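Local coordinates for Exo-beta-1,4-mannosidase (Rhizomucor miehei, PDB 4LYP), which releases mannose from the non-reducing ends of beta-1,4-linked mannosides as a glycoside hydrolase family 5 enzyme, and also has transglycosylation activity, at residues S245-I250 / A265-K270; M231-A236 / T252-G257; D306-A311 / F338-D343; A89-N94 / T428-I433. All coordinates share one frame; numbering follows the deposited sequence.

All four contacts belong to one TIM barrel and are apolar. Contacts 1 and 2 touch, with centres 11 Å apart: both use helix 244-257, which contact 1 joins to the loop after strand 262-264 and contact 2 to strand 230-234, and their segments alternate along the chain. Contact 3 follows later in the sequence, about 28 Å from contact 1 between centres, and ties the start of helix 308-329 to the loop after strand 333-338. Contact 4 joins segments 334 residues apart, the end of helix 78-90 and the C-terminal helix 429-448, and the other three are nested in that loop; its centre is 20 Å from that of contact 3 and about 30 Å from those of contacts 1 and 2.

Contact 1: residues S245-I250 / A265-K270; sequences SWFEEI and AGLESK
The helical segment 245-250 comes nearest to the loop segment 265-270 where the CA atoms of Phe247 and Ala265 lie 7.3 Å apart, a separation bridged by side chains. Phe247 carries the contact from the helix, and both its partners come from the loop. With CG opposite the carbonyl carbon and next to the backbone N (chi1 -74°), its ring is directed at the loop. The ring atom CE1 of Phe247 meets CB of Ala265 at 3.9 Å, and CD1 of Phe247 follows at 4.1 Å from the same methyl group. Further out, CZ of Phe247 reaches CD1 of Leu267 at 4.2 Å. Both methyl groups approach the ring obliquely, and the side chains of Phe247 and Leu267 run nearly perpendicular to each other. Between the two loop residues the chain turns through Gly266, whose phi is positive (74°), and both bring a methyl group to the same ring. One face of the Phe247 ring is backed from within the helix by CE3 of Trp246, 4.0 Å above the plane and over its centre. All three residues that touch across the contact are buried, and only carbon atoms meet: this is hydrophobic packing. It lies at the C-terminal end of barrel strand 262-264, where Gly266 makes a backbone hydrogen bond with Glu238, a residue of a guanidine pocket. Helix 273-280 extends the apolar cluster, Ala279 touching both Phe247 and Leu267, while Trp246 packs on Ile235 beyond strand 230-234.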
loop_
_atom_site.group_PDB
_atom_site.type_symbol
_atom_site.label_atom_id
_atom_site.label_comp_id
_atom_site.label_asym_id
_atom_site.label_seq_id
_atom_site.Cartn_x
_atom_site.Cartn_y
_atom_site.Cartn_z
ATOM N N SER A 245 -9.540 -1.244 20.526
ATOM C CA SER A 245 -10.442 -2.419 20.529
ATOM C C SER A 245 -10.799 -2.861 19.113
ATOM O O SER A 245 -11.023 -4.040 18.869
ATOM C CB SER A 245 -11.732 -2.053 21.286
ATOM O OG SER A 245 -12.350 -0.866 20.728
ATOM N N TRP A 246 -10.855 -1.909 18.157
ATOM C CA TRP A 246 -11.163 -2.276 16.763
ATOM C C TRP A 246 -9.967 -3.008 16.148
ATOM O O TRP A 246 -10.145 -4.048 15.508
ATOM C CB TRP A 246 -11.553 -1.046 15.988
ATOM C CG TRP A 246 -11.804 -1.264 14.541
ATOM C CD1 TRP A 246 -12.945 -1.739 13.983
ATOM C CD2 TRP A 246 -10.866 -1.003 13.435
ATOM N NE1 TRP A 246 -12.827 -1.792 12.599
ATOM C CE2 TRP A 246 -11.578 -1.340 12.225
ATOM C CE3 TRP A 246 -9.547 -0.545 13.361
ATOM C CZ2 TRP A 246 -11.003 -1.206 10.976
ATOM C CZ3 TRP A 246 -9.001 -0.351 12.081
ATOM C CH2 TRP A 246 -9.713 -0.722 10.909
ATOM N N PHE A 247 -8.741 -2.505 16.380
ATOM C CA PHE A 247 -7.587 -3.227 15.921
ATOM C C PHE A 247 -7.553 -4.607 16.516
ATOM O O PHE A 247 -7.209 -5.582 15.797
ATOM C CB PHE A 247 -6.298 -2.499 16.278
ATOM C CG PHE A 247 -6.048 -1.284 15.437
ATOM C CD1 PHE A 247 -5.601 -1.393 14.091
ATOM C CD2 PHE A 247 -6.255 0.026 15.957
ATOM C CE1 PHE A 247 -5.356 -0.280 13.329
ATOM C CE2 PHE A 247 -5.996 1.141 15.153
ATOM C CZ PHE A 247 -5.539 0.982 13.844
ATOM N N GLU A 248 -7.833 -4.760 17.810
ATOM C CA GLU A 248 -7.787 -6.094 18.433
ATOM C C GLU A 248 -8.787 -7.028 17.769
ATOM O O GLU A 248 -8.516 -8.171 17.397
ATOM C CB GLU A 248 -8.107 -5.955 19.941
ATOM C CG GLU A 248 -8.122 -7.282 20.684
ATOM C CD GLU A 248 -6.748 -7.808 20.697
ATOM O OE1 GLU A 248 -5.764 -7.071 20.958
ATOM O OE2 GLU A 248 -6.656 -8.998 20.495
ATOM N N GLU A 249 -10.009 -6.526 17.568
ATOM C CA GLU A 249 -11.045 -7.401 17.056
ATOM C C GLU A 249 -10.796 -7.793 15.601
ATOM O O GLU A 249 -10.990 -8.951 15.237
ATOM C CB GLU A 249 -12.382 -6.655 17.229
ATOM C CG GLU A 249 -13.581 -7.564 17.313
ATOM C CD GLU A 249 -14.334 -7.259 16.118
ATOM O OE1 GLU A 249 -15.470 -6.675 16.118
ATOM O OE2 GLU A 249 -13.689 -7.541 15.138
ATOM N N ILE A 250 -10.467 -6.819 14.745
ATOM C CA ILE A 250 -10.331 -7.159 13.335
ATOM C C ILE A 250 -9.097 -7.992 13.112
ATOM O O ILE A 250 -9.100 -8.922 12.302
ATOM C CB ILE A 250 -10.393 -5.922 12.408
ATOM C CG1 ILE A 250 -11.594 -5.011 12.552
ATOM C CG2 ILE A 250 -10.354 -6.405 10.927
ATOM C CD1 ILE A 250 -12.909 -5.750 12.268
ATOM N N ALA A 265 -1.574 -3.797 10.331
ATOM C CA ALA A 265 -2.566 -2.789 10.593
ATOM C C ALA A 265 -2.713 -1.743 9.508
ATOM O O ALA A 265 -3.718 -1.033 9.494
ATOM C CB ALA A 265 -2.240 -2.096 11.899
ATOM N N GLY A 266 -1.711 -1.517 8.647
ATOM C CA GLY A 266 -1.744 -0.464 7.607
ATOM C C GLY A 266 -1.567 0.942 8.084
ATOM O O GLY A 266 -1.974 1.876 7.349
ATOM N N LEU A 267 -0.989 1.152 9.277
ATOM C CA LEU A 267 -0.913 2.478 9.822
ATOM C C LEU A 267 0.162 3.350 9.182
ATOM O O LEU A 267 1.243 2.875 8.803
ATOM C CB LEU A 267 -0.584 2.397 11.320
ATOM C CG LEU A 267 -1.044 3.554 12.165
ATOM C CD1 LEU A 267 -2.573 3.511 12.404
ATOM C CD2 LEU A 267 -0.257 3.673 13.477
ATOM N N GLU A 268 -0.130 4.660 9.181
ATOM C CA GLU A 268 0.905 5.668 8.767
ATOM C C GLU A 268 2.027 5.800 9.779
ATOM O O GLU A 268 3.163 6.115 9.442
ATOM C CB GLU A 268 0.277 7.025 8.600
ATOM C CG GLU A 268 -0.733 7.176 7.436
ATOM C CD GLU A 268 -1.702 8.315 7.721
ATOM O OE1 GLU A 268 -1.633 9.379 7.124
ATOM O OE2 GLU A 268 -2.575 8.124 8.637
ATOM N N SER A 269 1.676 5.706 11.093
ATOM C CA SER A 269 2.589 6.066 12.163
ATOM C C SER A 269 3.024 7.526 12.036
ATOM O O SER A 269 4.200 7.863 12.220
ATOM C CB SER A 269 3.766 5.116 12.252
ATOM O OG SER A 269 3.310 3.800 12.489
ATOM N N LYS A 270 2.084 8.423 11.756
ATOM C CA LYS A 270 2.379 9.820 11.529
ATOM C C LYS A 270 2.267 10.655 12.763
ATOM O O LYS A 270 2.574 11.842 12.715
ATOM C CB LYS A 270 1.572 10.390 10.439
ATOM C CG LYS A 270 0.187 10.643 10.638
ATOM C CD LYS A 270 -0.442 11.542 9.455
ATOM C CE LYS A 270 -0.321 13.042 9.214
ATOM N NZ LYS A 270 -1.501 13.521 8.359
#

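Contact 2: residues M231-A236 / T252-G257; sequences MSWQIA and TFIKKG
Ile254 packs against Trp233 and Ile235 inside a beta-alpha-beta unit of the TIM barrel, in which strand 230-234 leads through helix 244-257 to the parallel strand 262-264. The helix lies over its own preceding strand here, and the CA atoms of Trp233 and Ile254 are 7.2 Å apart. The interaction across the two segments is apolar throughout, and Ile254 supplies the helix side through two different branches. Its CG2 methyl group sits anti to the backbone N and presses on the base of the tryptophan, 3.4 Å from CB of Trp233, a close approach for two carbons. From there the same CG2 of Ile254 is 3.9 Å from CG of Trp233, meeting the indole obliquely where it joins the chain. The longer branch, with CG1 beside the backbone N (chi1 -69°), carries CD1 on to the residue just past the strand. Among polar groups, Gln234, the next residue after Trp233, points away from the helix, to the barrel interior, where its side-chain amide is hydrogen-bonded to Arg97, Thr148, Ser264 and Glu336. On the helix, Lys255 forms a salt bridge with Asp286. Trp233 has further partners: its ring meets that of His261 steeply (planes at about 75°), and it packs on Val212 and Gln213 of helix 197-213. Backbone hydrogen bonds with Leu262 and Ser264 tie it into the sheet. Just past the C-terminal end of the strand, CD1 of Ile254 lies 3.8 Å from CG1 of Ile235 and 4.0 Å from CA of Ile235.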
loop_
_atom_site.group_PDB
_atom_site.type_symbol
_atom_site.label_atom_id
_atom_site.label_comp_id
_atom_site.label_asym_id
_atom_site.label_seq_id
_atom_site.Cartn_x
_atom_site.Cartn_y
_atom_site.Cartn_z
ATOM N N MET A 231 2.217 -12.689 1.802
ATOM C CA MET A 231 2.986 -12.427 3.010
ATOM C C MET A 231 2.075 -12.084 4.167
ATOM O O MET A 231 2.289 -12.533 5.317
ATOM C CB MET A 231 3.983 -11.276 2.732
ATOM C CG MET A 231 4.560 -10.731 4.037
ATOM S SD MET A 231 5.873 -9.545 3.686
ATOM C CE MET A 231 5.961 -8.643 5.243
ATOM N N SER A 232 1.152 -11.173 3.940
ATOM C CA SER A 232 0.321 -10.694 5.042
ATOM C C SER A 232 -1.054 -10.260 4.567
ATOM O O SER A 232 -1.225 -9.855 3.391
ATOM C CB SER A 232 1.016 -9.553 5.819
ATOM O OG SER A 232 1.118 -8.456 4.955
ATOM N N TRP A 233 -2.004 -10.315 5.482
ATOM C CA TRP A 233 -3.321 -9.656 5.334
ATOM C C TRP A 233 -3.234 -8.363 6.095
ATOM O O TRP A 233 -2.833 -8.340 7.257
ATOM C CB TRP A 233 -4.410 -10.496 5.967
ATOM C CG TRP A 233 -4.549 -11.812 5.265
ATOM C CD1 TRP A 233 -4.111 -13.070 5.690
ATOM C CD2 TRP A 233 -5.121 -12.035 3.958
ATOM N NE1 TRP A 233 -4.352 -14.012 4.716
ATOM C CE2 TRP A 233 -4.970 -13.427 3.654
ATOM C CE3 TRP A 233 -5.758 -11.193 3.030
ATOM C CZ2 TRP A 233 -5.409 -13.963 2.464
ATOM C CZ3 TRP A 233 -6.185 -11.727 1.838
ATOM C CH2 TRP A 233 -6.028 -13.109 1.566
ATOM N N GLN A 234 -3.604 -7.261 5.448
ATOM C CA GLN A 234 -3.522 -5.928 6.078
ATOM C C GLN A 234 -4.918 -5.387 6.276
ATOM O O GLN A 234 -5.708 -5.351 5.313
ATOM C CB GLN A 234 -2.649 -5.018 5.236
ATOM C CG GLN A 234 -2.570 -3.606 5.801
ATOM C CD GLN A 234 -1.459 -2.901 5.077
ATOM O OE1 GLN A 234 -1.691 -2.319 3.987
ATOM N NE2 GLN A 234 -0.228 -2.958 5.618
ATOM N N ILE A 235 -5.230 -5.017 7.528
ATOM C CA ILE A 235 -6.616 -4.613 7.862
ATOM C C ILE A 235 -7.151 -3.612 6.810
ATOM O O ILE A 235 -8.207 -3.805 6.186
ATOM C CB ILE A 235 -6.669 -4.034 9.258
ATOM C CG1 ILE A 235 -6.360 -5.073 10.349
ATOM C CG2 ILE A 235 -8.097 -3.454 9.498
ATOM C CD1 ILE A 235 -6.192 -4.480 11.748
ATOM N N ALA A 236 -6.445 -2.475 6.687
ATOM C CA ALA A 236 -6.931 -1.431 5.808
ATOM C C ALA A 236 -5.800 -0.449 5.639
ATOM O O ALA A 236 -4.921 -0.284 6.466
ATOM C CB ALA A 236 -8.163 -0.673 6.380
ATOM N N THR A 252 -7.774 -10.152 15.071
ATOM C CA THR A 252 -8.025 -11.513 15.550
ATOM C C THR A 252 -8.932 -12.232 14.552
ATOM O O THR A 252 -8.721 -13.405 14.247
ATOM C CB THR A 252 -8.687 -11.437 16.948
ATOM O OG1 THR A 252 -7.724 -10.927 17.816
ATOM C CG2 THR A 252 -9.152 -12.847 17.463
ATOM N N PHE A 253 -9.924 -11.526 13.987
ATOM C CA PHE A 253 -10.796 -12.104 12.969
ATOM C C PHE A 253 -9.959 -12.554 11.768
ATOM O O PHE A 253 -10.104 -13.652 11.249
ATOM C CB PHE A 253 -11.855 -11.082 12.510
ATOM C CG PHE A 253 -12.751 -11.570 11.441
ATOM C CD1 PHE A 253 -13.895 -12.295 11.755
ATOM C CD2 PHE A 253 -12.441 -11.363 10.094
ATOM C CE1 PHE A 253 -14.733 -12.766 10.716
ATOM C CE2 PHE A 253 -13.242 -11.857 9.115
ATOM C CZ PHE A 253 -14.389 -12.544 9.410
ATOM N N ILE A 254 -9.052 -11.664 11.300
ATOM C CA ILE A 254 -8.241 -11.960 10.130
ATOM C C ILE A 254 -7.309 -13.166 10.412
ATOM O O ILE A 254 -7.214 -14.053 9.577
ATOM C CB ILE A 254 -7.395 -10.719 9.710
ATOM C CG1 ILE A 254 -8.328 -9.663 9.183
ATOM C CG2 ILE A 254 -6.323 -11.056 8.702
ATOM C CD1 ILE A 254 -7.649 -8.327 8.969
ATOM N N LYS A 255 -6.685 -13.176 11.596
ATOM C CA LYS A 255 -5.772 -14.257 11.939
ATOM C C LYS A 255 -6.503 -15.594 12.026
ATOM O O LYS A 255 -6.041 -16.617 11.504
ATOM C CB LYS A 255 -5.101 -13.939 13.280
ATOM C CG LYS A 255 -4.109 -15.016 13.687
ATOM C CD LYS A 255 -2.847 -15.185 12.905
ATOM C CE LYS A 255 -1.942 -14.011 13.056
ATOM N NZ LYS A 255 -0.543 -14.228 12.407
ATOM N N LYS A 256 -7.678 -15.612 12.666
ATOM C CA LYS A 256 -8.437 -16.866 12.750
ATOM C C LYS A 256 -8.901 -17.312 11.322
ATOM O O LYS A 256 -8.966 -18.495 11.034
ATOM C CB LYS A 256 -9.647 -16.666 13.663
ATOM C CG LYS A 256 -9.251 -16.603 15.177
ATOM C CD LYS A 256 -10.481 -16.549 16.059
ATOM C CE LYS A 256 -10.234 -16.797 17.569
ATOM N NZ LYS A 256 -9.325 -15.856 18.243
ATOM N N GLY A 257 -9.134 -16.317 10.436
ATOM C CA GLY A 257 -9.534 -16.671 9.076
ATOM C C GLY A 257 -8.405 -17.287 8.247
ATOM O O GLY A 257 -8.676 -18.054 7.348
#

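Contact 3: residues D306-A311 / F338-D343; sequences DGLPHA and FGMARD
Met340 reaches out of its loop with its terminal methyl group set against Leu308 and Ala311, which lie three residues apart at the start of helix 308-329. The methionine is stretched over its first two torsions, with CG anti to the backbone N (chi1 178°), and then bends at the thioether, chi3 -77°. The bend turns CE toward the helix. CE of Met340 lies 3.8 Å from CD1 of Leu308, and the same CE is 4.0 Å from CB of Ala311. The sulphur shares in the first of these contacts, since SD of Met340 is also 3.8 Å from CD1 of Leu308. The leucine side chain crosses the methionine obliquely and touches both sulphur and methyl, whereas the alanine meets the methyl group alone. Backbones stay well apart, with 9.7 Å between the CA atoms of Ala311 and Met340, and the long methionine spans the distance. All three residues are buried. The loop continues barrel strand 333-338 and is secured further on by a salt bridge from Arg342 to Asp427. Helix 362-380 lies against the same cluster: Tyr367 touches both Ala311 and Met340, and Leu308 packs on His363 and Glu366.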
loop_
_atom_site.group_PDB
_atom_site.type_symbol
_atom_site.label_atom_id
_atom_site.label_comp_id
_atom_site.label_asym_id
_atom_site.label_seq_id
_atom_site.Cartn_x
_atom_site.Cartn_y
_atom_site.Cartn_z
ATOM N N ASP A 306 14.736 25.127 -2.850
ATOM C CA ASP A 306 15.594 24.967 -1.690
ATOM C C ASP A 306 14.975 24.063 -0.642
ATOM O O ASP A 306 15.478 23.981 0.496
ATOM C CB ASP A 306 15.899 26.333 -1.048
ATOM C CG ASP A 306 16.573 27.266 -2.019
ATOM O OD1 ASP A 306 17.458 26.790 -2.795
ATOM O OD2 ASP A 306 16.213 28.465 -2.026
ATOM N N GLY A 307 13.863 23.387 -0.960
ATOM C CA GLY A 307 13.108 22.644 0.067
ATOM C C GLY A 307 13.621 21.255 0.385
ATOM O O GLY A 307 13.087 20.624 1.311
ATOM N N LEU A 308 14.630 20.732 -0.322
ATOM C CA LEU A 308 14.935 19.324 -0.135
ATOM C C LEU A 308 15.641 18.991 1.186
ATOM O O LEU A 308 15.317 17.991 1.829
ATOM C CB LEU A 308 15.695 18.733 -1.314
ATOM C CG LEU A 308 15.875 17.216 -1.346
ATOM C CD1 LEU A 308 14.521 16.519 -1.346
ATOM C CD2 LEU A 308 16.775 16.839 -2.515
ATOM N N PRO A 309 16.623 19.779 1.643
ATOM C CA PRO A 309 17.326 19.402 2.885
ATOM C C PRO A 309 16.344 19.184 4.069
ATOM O O PRO A 309 16.494 18.191 4.812
ATOM C CB PRO A 309 18.259 20.617 3.179
ATOM C CG PRO A 309 18.646 20.997 1.729
ATOM C CD PRO A 309 17.314 20.900 0.964
ATOM N N HIS A 310 15.335 20.055 4.236
ATOM C CA HIS A 310 14.418 19.848 5.348
ATOM C C HIS A 310 13.630 18.537 5.166
ATOM O O HIS A 310 13.369 17.864 6.159
ATOM C CB HIS A 310 13.462 21.041 5.412
ATOM C CG HIS A 310 12.443 20.962 6.523
ATOM N ND1 HIS A 310 12.799 20.723 7.824
ATOM C CD2 HIS A 310 11.090 21.092 6.514
ATOM C CE1 HIS A 310 11.696 20.817 8.603
ATOM N NE2 HIS A 310 10.678 21.016 7.830
ATOM N N ALA A 311 13.246 18.164 3.920
ATOM C CA ALA A 311 12.574 16.882 3.734
ATOM C C ALA A 311 13.502 15.715 4.046
ATOM O O ALA A 311 13.073 14.717 4.672
ATOM C CB ALA A 311 12.082 16.774 2.285
ATOM N N PHE A 338 6.193 5.599 0.858
ATOM C CA PHE A 338 6.822 6.930 0.877
ATOM C C PHE A 338 6.937 7.378 -0.546
ATOM O O PHE A 338 6.974 6.539 -1.470
ATOM C CB PHE A 338 8.208 6.937 1.580
ATOM C CG PHE A 338 9.288 6.279 0.788
ATOM C CD1 PHE A 338 9.426 4.882 0.688
ATOM C CD2 PHE A 338 10.165 7.079 0.040
ATOM C CE1 PHE A 338 10.396 4.299 -0.122
ATOM C CE2 PHE A 338 11.151 6.467 -0.764
ATOM C CZ PHE A 338 11.269 5.096 -0.828
ATOM N N GLY A 339 7.100 8.687 -0.752
ATOM C CA GLY A 339 7.265 9.140 -2.143
ATOM C C GLY A 339 7.480 10.642 -2.159
ATOM O O GLY A 339 7.439 11.349 -1.165
ATOM N N MET A 340 7.773 11.133 -3.384
ATOM C CA MET A 340 8.049 12.560 -3.619
ATOM C C MET A 340 7.681 12.866 -5.074
ATOM O O MET A 340 7.808 12.015 -5.952
ATOM C CB MET A 340 9.506 12.879 -3.290
ATOM C CG MET A 340 9.887 14.303 -3.539
ATOM S SD MET A 340 11.503 14.774 -2.859
ATOM C CE MET A 340 11.085 14.967 -1.111
ATOM N N ALA A 341 7.259 14.124 -5.250
ATOM C CA ALA A 341 6.865 14.666 -6.548
ATOM C C ALA A 341 8.088 14.856 -7.453
ATOM O O ALA A 341 9.253 14.813 -7.034
ATOM C CB ALA A 341 6.201 16.015 -6.322
ATOM N N ARG A 342 7.772 15.117 -8.722
ATOM C CA ARG A 342 8.794 15.510 -9.724
ATOM C C ARG A 342 9.221 16.927 -9.440
ATOM O O ARG A 342 8.733 17.601 -8.531
ATOM C CB ARG A 342 8.237 15.322 -11.118
ATOM C CG ARG A 342 7.531 13.952 -11.346
ATOM C CD ARG A 342 7.155 13.666 -12.782
ATOM N NE ARG A 342 8.265 13.134 -13.600
ATOM C CZ ARG A 342 8.572 11.850 -13.648
ATOM N NH1 ARG A 342 9.540 11.466 -14.526
ATOM N NH2 ARG A 342 7.997 10.931 -12.864
ATOM N N ASP A 343 10.209 17.397 -10.245
ATOM C CA ASP A 343 10.875 18.687 -9.985
ATOM C C ASP A 343 10.063 19.937 -10.374
ATOM O O ASP A 343 10.454 20.734 -11.245
ATOM C CB ASP A 343 12.216 18.744 -10.736
ATOM C CG ASP A 343 13.331 17.889 -10.150
ATOM O OD1 ASP A 343 13.269 17.495 -8.929
ATOM O OD2 ASP A 343 14.338 17.694 -10.856
#

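Contact 4: residues A89-N94 / T428-I433; sequences AEMGIN and TTVQII
Met91, Val430 and Ile433 make this contact with aliphatic and thioether groups, and no ring or other flat group takes part between the two segments; two aromatic residues of strand 386-394 flank it, Tyr392 touching Met91 and Phe389 touching Ile433. Met91 has CG placed between the backbone N and the carbonyl carbon (chi1 73°), and the bend at chi3 (83°) brings SD and CE against the side chains of Val430 and Ile433 on helix 429-448. CE of Met91 is 3.8 Å from CG1 of Val430; the Met91 and Val430 side chains cross at about a right angle. The sulphur adds a second touch, SD of Met91 lying 3.9 Å from CG2 of Ile433. Val430 and Ile433, three residues apart on the helix, thus offer neighbouring methyl groups to one thioether. Met91 is the first residue past the helical angles of helix 78-90, closed by a Schellman motif with Gly92 at C-prime: Gly92 N to Ala89 O (2.9 Å) and Ile93 N to Met88 O. The carbonyl of Met91 accepts a hydrogen bond from Asn437, further along the C-terminal helix. The contact thereby links the turn between helix 78-90 and strand 95-99 to the start of helix 429-448, beside strand 386-394.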
loop_
_atom_site.group_PDB
_atom_site.type_symbol
_atom_site.label_atom_id
_atom_site.label_comp_id
_atom_site.label_asym_id
_atom_site.label_seq_id
_atom_site.Cartn_x
_atom_site.Cartn_y
_atom_site.Cartn_z
ATOM N N ALA A 89 10.539 -7.166 -11.124
ATOM C CA ALA A 89 11.448 -8.267 -10.788
ATOM C C ALA A 89 12.852 -7.914 -11.236
ATOM O O ALA A 89 13.831 -8.118 -10.508
ATOM C CB ALA A 89 11.011 -9.543 -11.461
ATOM N N GLU A 90 12.992 -7.271 -12.415
ATOM C CA GLU A 90 14.324 -6.902 -12.958
ATOM C C GLU A 90 14.942 -5.799 -12.106
ATOM O O GLU A 90 16.167 -5.726 -12.044
ATOM C CB GLU A 90 14.187 -6.521 -14.450
ATOM C CG GLU A 90 13.897 -7.829 -15.276
ATOM C CD GLU A 90 13.455 -7.558 -16.688
ATOM O OE1 GLU A 90 13.021 -6.398 -17.058
ATOM O OE2 GLU A 90 13.400 -8.566 -17.418
ATOM N N MET A 91 14.143 -4.977 -11.465
ATOM C CA MET A 91 14.691 -4.002 -10.556
ATOM C C MET A 91 14.879 -4.519 -9.130
ATOM O O MET A 91 15.206 -3.725 -8.226
ATOM C CB MET A 91 13.990 -2.659 -10.589
ATOM C CG MET A 91 12.679 -2.554 -9.996
ATOM S SD MET A 91 11.965 -0.822 -10.179
ATOM C CE MET A 91 11.451 -1.198 -11.707
ATOM N N GLY A 92 14.747 -5.827 -8.941
ATOM C CA GLY A 92 15.100 -6.416 -7.671
ATOM C C GLY A 92 13.960 -6.474 -6.657
ATOM O O GLY A 92 14.223 -6.720 -5.469
ATOM N N ILE A 93 12.713 -6.194 -7.051
ATOM C CA ILE A 93 11.591 -6.159 -6.085
ATOM C C ILE A 93 11.202 -7.595 -5.743
ATOM O O ILE A 93 10.983 -8.442 -6.625
ATOM C CB ILE A 93 10.442 -5.292 -6.660
ATOM C CG1 ILE A 93 10.863 -3.788 -6.666
ATOM C CG2 ILE A 93 9.089 -5.618 -6.056
ATOM C CD1 ILE A 93 10.109 -2.940 -7.703
ATOM N N ASN A 94 10.975 -7.823 -4.443
ATOM C CA ASN A 94 10.513 -9.126 -3.963
ATOM C C ASN A 94 9.128 -9.056 -3.292
ATOM O O ASN A 94 8.638 -10.107 -2.833
ATOM C CB ASN A 94 11.494 -9.836 -3.046
ATOM C CG ASN A 94 11.553 -9.232 -1.659
ATOM O OD1 ASN A 94 11.044 -8.101 -1.440
ATOM N ND2 ASN A 94 12.221 -9.887 -0.737
ATOM N N THR A 428 14.624 7.983 -14.034
ATOM C CA THR A 428 15.983 7.910 -13.436
ATOM C C THR A 428 15.949 7.250 -12.054
ATOM O O THR A 428 16.913 6.663 -11.589
ATOM C CB THR A 428 16.649 9.272 -13.366
ATOM O OG1 THR A 428 15.755 10.150 -12.685
ATOM C CG2 THR A 428 16.904 9.849 -14.746
ATOM N N THR A 429 14.763 7.265 -11.397
ATOM C CA THR A 429 14.643 6.659 -10.077
ATOM C C THR A 429 14.751 5.167 -10.109
ATOM O O THR A 429 15.130 4.555 -9.072
ATOM C CB THR A 429 13.266 7.027 -9.497
ATOM O OG1 THR A 429 12.884 8.345 -9.937
ATOM C CG2 THR A 429 13.273 6.952 -7.965
ATOM N N VAL A 430 14.465 4.518 -11.254
ATOM C CA VAL A 430 14.503 3.076 -11.328
ATOM C C VAL A 430 15.893 2.523 -10.941
ATOM O O VAL A 430 15.964 1.556 -10.191
ATOM C CB VAL A 430 14.056 2.602 -12.698
ATOM C CG1 VAL A 430 14.309 1.080 -12.898
ATOM C CG2 VAL A 430 12.576 2.932 -12.902
ATOM N N GLN A 431 16.969 3.150 -11.418
ATOM C CA GLN A 431 18.312 2.607 -11.146
ATOM C C GLN A 431 18.594 2.719 -9.626
ATOM O O GLN A 431 19.253 1.844 -9.041
ATOM C CB GLN A 431 19.378 3.326 -11.942
ATOM C CG GLN A 431 20.786 2.764 -11.708
ATOM C CD GLN A 431 20.948 1.376 -12.252
ATOM O OE1 GLN A 431 20.637 1.169 -13.422
ATOM N NE2 GLN A 431 21.422 0.391 -11.428
ATOM N N ILE A 432 18.127 3.799 -8.989
ATOM C CA ILE A 432 18.317 3.962 -7.581
ATOM C C ILE A 432 17.571 2.897 -6.770
ATOM O O ILE A 432 18.068 2.332 -5.773
ATOM C CB ILE A 432 17.883 5.376 -7.192
ATOM C CG1 ILE A 432 18.944 6.376 -7.807
ATOM C CG2 ILE A 432 17.778 5.557 -5.672
ATOM C CD1 ILE A 432 18.427 7.772 -7.815
ATOM N N ILE A 433 16.349 2.573 -7.189
ATOM C CA ILE A 433 15.573 1.488 -6.600
ATOM C C ILE A 433 16.278 0.161 -6.791
ATOM O O ILE A 433 16.406 -0.659 -5.849
ATOM C CB ILE A 433 14.157 1.482 -7.175
ATOM C CG1 ILE A 433 13.409 2.753 -6.783
ATOM C CG2 ILE A 433 13.418 0.221 -6.733
ATOM C CD1 ILE A 433 12.227 3.043 -7.678
#